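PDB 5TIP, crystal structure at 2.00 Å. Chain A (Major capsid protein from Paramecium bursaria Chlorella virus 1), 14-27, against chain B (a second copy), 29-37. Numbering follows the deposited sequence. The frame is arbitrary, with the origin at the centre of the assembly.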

# COMPACT_ATOMS: atom_id res chain seq x y z
N ASP A 14 -16.36 -23.30 18.28
CA ASP A 14 -16.78 -22.93 16.93
C ASP A 14 -18.16 -22.31 16.88
O ASP A 14 -18.60 -21.89 15.80
N VAL A 15 -18.87 -22.26 18.01
CA VAL A 15 -20.21 -21.68 18.03
C VAL A 15 -20.15 -20.19 17.72
O VAL A 15 -20.97 -19.67 16.96
N TYR A 16 -19.19 -19.48 18.31
CA TYR A 16 -19.03 -18.06 18.05
C TYR A 16 -18.58 -17.74 16.63
O TYR A 16 -18.67 -16.58 16.22
N LEU A 17 -18.12 -18.74 15.88
CA LEU A 17 -17.56 -18.51 14.55
C LEU A 17 -18.45 -19.00 13.42
O LEU A 17 -18.67 -18.26 12.45
N THR A 18 -18.96 -20.23 13.50
CA THR A 18 -19.69 -20.82 12.39
C THR A 18 -21.07 -21.35 12.76
O THR A 18 -21.72 -21.98 11.91
N GLY A 19 -21.54 -21.13 13.99
CA GLY A 19 -22.88 -21.58 14.36
C GLY A 19 -23.95 -20.67 13.79
O GLY A 19 -23.90 -19.45 13.95
N ASN A 20 -24.94 -21.28 13.12
CA ASN A 20 -25.96 -20.54 12.39
C ASN A 20 -25.29 -19.50 11.51
O ASN A 20 -25.36 -18.30 11.82
N PRO A 21 -24.60 -19.90 10.44
CA PRO A 21 -23.91 -18.91 9.60
C PRO A 21 -24.85 -17.81 9.16
O PRO A 21 -26.04 -18.02 8.92
N GLN A 22 -24.29 -16.61 9.06
CA GLN A 22 -25.00 -15.42 8.62
C GLN A 22 -24.54 -14.99 7.24
O GLN A 22 -25.33 -14.43 6.47
N ILE A 23 -23.28 -15.26 6.91
CA ILE A 23 -22.67 -14.95 5.63
C ILE A 23 -21.95 -16.20 5.13
O ILE A 23 -21.82 -17.20 5.83
N THR A 24 -21.49 -16.11 3.88
CA THR A 24 -20.62 -17.11 3.29
C THR A 24 -19.59 -16.39 2.42
O THR A 24 -19.90 -15.37 1.81
N PHE A 25 -18.38 -16.93 2.38
CA PHE A 25 -17.30 -16.30 1.65
C PHE A 25 -17.20 -16.75 0.20
O PHE A 25 -16.38 -16.21 -0.55
N PHE A 26 -18.00 -17.73 -0.22
CA PHE A 26 -17.84 -18.36 -1.53
C PHE A 26 -19.04 -18.14 -2.44
O PHE A 26 -19.23 -18.89 -3.40
N LYS A 27 -19.85 -17.11 -2.17
CA LYS A 27 -20.96 -16.78 -3.05
C LYS A 27 -21.35 -15.32 -2.90
O LYS A 27 -22.39 -15.00 -2.32
N VAL B 29 -19.77 -6.09 15.90
CA VAL B 29 -20.39 -7.41 15.96
C VAL B 29 -19.97 -8.16 14.70
O VAL B 29 -20.48 -7.89 13.61
N TYR B 30 -19.05 -9.11 14.85
CA TYR B 30 -18.54 -9.86 13.72
C TYR B 30 -19.55 -10.89 13.24
O TYR B 30 -20.33 -11.44 14.03
N ARG B 31 -19.53 -11.15 11.94
CA ARG B 31 -20.48 -12.06 11.31
C ARG B 31 -19.97 -13.50 11.36
O ARG B 31 -18.76 -13.76 11.30
N ARG B 32 -20.91 -14.43 11.47
CA ARG B 32 -20.60 -15.85 11.46
C ARG B 32 -20.75 -16.40 10.04
O ARG B 32 -21.69 -16.04 9.32
N TYR B 33 -19.82 -17.25 9.65
CA TYR B 33 -19.71 -17.75 8.29
C TYR B 33 -19.93 -19.26 8.28
O TYR B 33 -20.10 -19.90 9.32
N THR B 34 -19.95 -19.83 7.07
CA THR B 34 -20.08 -21.27 6.93
C THR B 34 -18.73 -21.94 7.13
O THR B 34 -17.71 -21.48 6.62
N ASN B 35 -18.73 -23.05 7.87
CA ASN B 35 -17.50 -23.77 8.14
C ASN B 35 -16.93 -24.34 6.84
O ASN B 35 -17.67 -24.84 5.99
N PHE B 36 -15.61 -24.26 6.70
CA PHE B 36 -14.94 -24.75 5.50
C PHE B 36 -13.50 -25.11 5.85
O PHE B 36 -13.05 -24.91 6.98
N ALA B 37 -12.78 -25.64 4.86
CA ALA B 37 -11.37 -25.95 5.00
C ALA B 37 -10.71 -25.84 3.63
O ALA B 37 -11.35 -26.10 2.60

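This is a contact between two largely irregular stretches, in which backbone hydrogen bonds and two arginines hold the stretches together and a small aromatic cluster fills one end. The anchor is Arg32(B), whose CA-to-CB bond points toward chain A's stretch, as do those of Arg31(B) and Phe36(B), and which gives up more area than any other residue here; Gln22(A), Phe25(A) and Phe26(A) point toward chain B's. With chi1 m, chi2 t and chi3 m, it runs past the end of the helix at 15-18, and Arg32(B) NH2 donates to Asn20(A) O at 2.8 Å. Arg32(B) NE lies 2.3 Å from Gly19(A) O, a clash in the model, so nothing should be read from that pair.

The backbone of the same residue is used as well. Arg32(B) O accepts from both Gln22(A) N (2.7 Å) and Ile23(A) N (3.0 Å), while Tyr33(B) N donates to Leu17(A) O at 3.2 Å. Gln22(A), m then t, reaches back so that Gln22(A) OE1 takes two donors, Arg31(B) NE and Arg32(B) N, each at 3.0 Å: one side-chain oxygen ties together a backbone amide and a guanidinium. Arg31(B), m at chi1 through chi3, lays one guanidinium face over Ile23(A) CG2.

Tyr33(B), chi1 p, points away overall although its CB touches chain A's stretch; its ring receives CG2 of Thr18(A), also p, over one face, a CH-pi contact. Ile23(A), p and sideways, brings Ile23(A) CG1 to 4.0 Å from Tyr33(B) CB. Phe25(A), m, meets the tyrosine ring obliquely, Phe25(A) CE2 lying 3.4 Å from Tyr33(B) CG. Next to it Phe26(A), m, turns its edge to the face of Phe36(B), p, with Phe26(A) CZ 3.6 Å from Phe36(B) CD2.

Water 1 bridges the backbones, donating to Thr18(A) O and accepting from Asn35(B) N. Tyr33(B) O, by contrast, is buried without a polar partner.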

# COMPACT_ATOMS: atom_id res chain seq x y z
CB ASP A 14 -16.73 -24.16 16.02
CG ASP A 14 -15.33 -24.71 15.87
OD1 ASP A 14 -14.39 -23.91 15.72
OD2 ASP A 14 -15.17 -25.95 15.92
CB VAL A 15 -20.89 -21.97 19.38
CG1 VAL A 15 -22.05 -21.02 19.60
CG2 VAL A 15 -21.36 -23.41 19.44
CB TYR A 16 -18.03 -17.45 19.04
CG TYR A 16 -18.54 -17.32 20.45
CD1 TYR A 16 -18.40 -18.37 21.36
CD2 TYR A 16 -19.16 -16.16 20.89
CE1 TYR A 16 -18.87 -18.25 22.65
CE2 TYR A 16 -19.63 -16.03 22.18
CZ TYR A 16 -19.48 -17.08 23.06
OH TYR A 16 -19.95 -16.97 24.35
CB LEU A 17 -16.18 -19.17 14.45
CG LEU A 17 -15.12 -18.68 15.44
CD1 LEU A 17 -13.82 -19.43 15.24
CD2 LEU A 17 -14.91 -17.19 15.30
CB THR A 18 -18.87 -21.94 11.75
OG1 THR A 18 -18.45 -22.87 12.76
CG2 THR A 18 -17.64 -21.38 11.06
CB ASN A 20 -26.96 -19.87 13.33
CG ASN A 20 -27.93 -20.87 13.93
OD1 ASN A 20 -28.13 -20.90 15.14
ND2 ASN A 20 -28.51 -21.70 13.08
CB PRO A 21 -23.43 -19.74 8.41
CG PRO A 21 -23.28 -21.10 8.96
CD PRO A 21 -24.42 -21.26 9.93
CB GLN A 22 -24.75 -14.26 9.60
CG GLN A 22 -25.24 -14.49 11.03
CD GLN A 22 -24.72 -13.45 11.99
OE1 GLN A 22 -23.56 -13.03 11.91
NE2 GLN A 22 -25.58 -12.99 12.88
CB ILE A 23 -21.69 -13.77 5.74
CG1 ILE A 23 -20.48 -14.17 6.59
CG2 ILE A 23 -22.37 -12.57 6.34
CD1 ILE A 23 -19.36 -13.15 6.58
CB THR A 24 -21.39 -18.15 2.46
OG1 THR A 24 -20.48 -19.04 1.81
CG2 THR A 24 -22.26 -17.45 1.42
CB PHE A 25 -15.95 -16.56 2.33
CG PHE A 25 -15.83 -15.93 3.69
CD1 PHE A 25 -15.81 -14.55 3.83
CD2 PHE A 25 -15.71 -16.72 4.82
CE1 PHE A 25 -15.68 -13.97 5.08
CE2 PHE A 25 -15.58 -16.14 6.07
CZ PHE A 25 -15.57 -14.77 6.20
CB PHE A 26 -17.56 -19.85 -1.37
CG PHE A 26 -16.47 -20.16 -0.38
CD1 PHE A 26 -15.14 -19.95 -0.71
CD2 PHE A 26 -16.77 -20.67 0.87
CE1 PHE A 26 -14.13 -20.23 0.19
CE2 PHE A 26 -15.76 -20.95 1.77
CZ PHE A 26 -14.44 -20.73 1.43
CB LYS A 27 -22.16 -17.68 -2.77
CG LYS A 27 -23.15 -17.76 -3.92
CD LYS A 27 -22.58 -18.54 -5.10
CE LYS A 27 -23.48 -18.45 -6.32
NZ LYS A 27 -23.47 -17.07 -6.90
CB VAL B 29 -21.92 -7.31 16.07
CG1 VAL B 29 -22.52 -8.70 16.18
CG2 VAL B 29 -22.30 -6.46 17.27
CB TYR B 30 -17.22 -10.54 14.07
CG TYR B 30 -16.10 -9.56 14.37
CD1 TYR B 30 -15.44 -8.90 13.35
CD2 TYR B 30 -15.71 -9.30 15.68
CE1 TYR B 30 -14.42 -8.01 13.62
CE2 TYR B 30 -14.69 -8.41 15.96
CZ TYR B 30 -14.05 -7.77 14.92
OH TYR B 30 -13.03 -6.88 15.20
CB ARG B 31 -20.75 -11.65 9.87
CG ARG B 31 -21.04 -10.17 9.70
CD ARG B 31 -22.22 -9.75 10.56
NE ARG B 31 -23.43 -10.52 10.28
CZ ARG B 31 -24.28 -10.25 9.29
NH1 ARG B 31 -24.05 -9.23 8.48
NH2 ARG B 31 -25.35 -11.01 9.11
CB ARG B 32 -21.52 -16.61 12.41
CG ARG B 32 -21.60 -16.00 13.80
CD ARG B 32 -22.36 -16.91 14.75
NE ARG B 32 -23.71 -17.19 14.26
CZ ARG B 32 -24.79 -16.48 14.56
NH1 ARG B 32 -24.70 -15.43 15.37
NH2 ARG B 32 -25.97 -16.83 14.07
CB TYR B 33 -18.35 -17.40 7.69
CG TYR B 33 -17.18 -17.85 8.54
CD1 TYR B 33 -16.70 -17.07 9.58
CD2 TYR B 33 -16.55 -19.06 8.29
CE1 TYR B 33 -15.63 -17.48 10.35
CE2 TYR B 33 -15.48 -19.48 9.06
CZ TYR B 33 -15.03 -18.69 10.09
OH TYR B 33 -13.96 -19.10 10.86
CB THR B 34 -20.64 -21.63 5.55
OG1 THR B 34 -19.80 -21.05 4.53
CG2 THR B 34 -22.05 -21.10 5.39
CB ASN B 35 -17.75 -24.89 9.15
CG ASN B 35 -16.48 -25.58 9.58
OD1 ASN B 35 -15.40 -25.00 9.54
ND2 ASN B 35 -16.60 -26.83 10.01
CB PHE B 36 -14.99 -23.72 4.37
CG PHE B 36 -14.15 -22.50 4.62
CD1 PHE B 36 -14.65 -21.44 5.36
CD2 PHE B 36 -12.86 -22.41 4.13
CE1 PHE B 36 -13.88 -20.32 5.59
CE2 PHE B 36 -12.08 -21.30 4.36
CZ PHE B 36 -12.59 -20.25 5.09
CB ALA B 37 -11.14 -27.34 5.59
O HOH W 1 -21.43 -23.84 9.30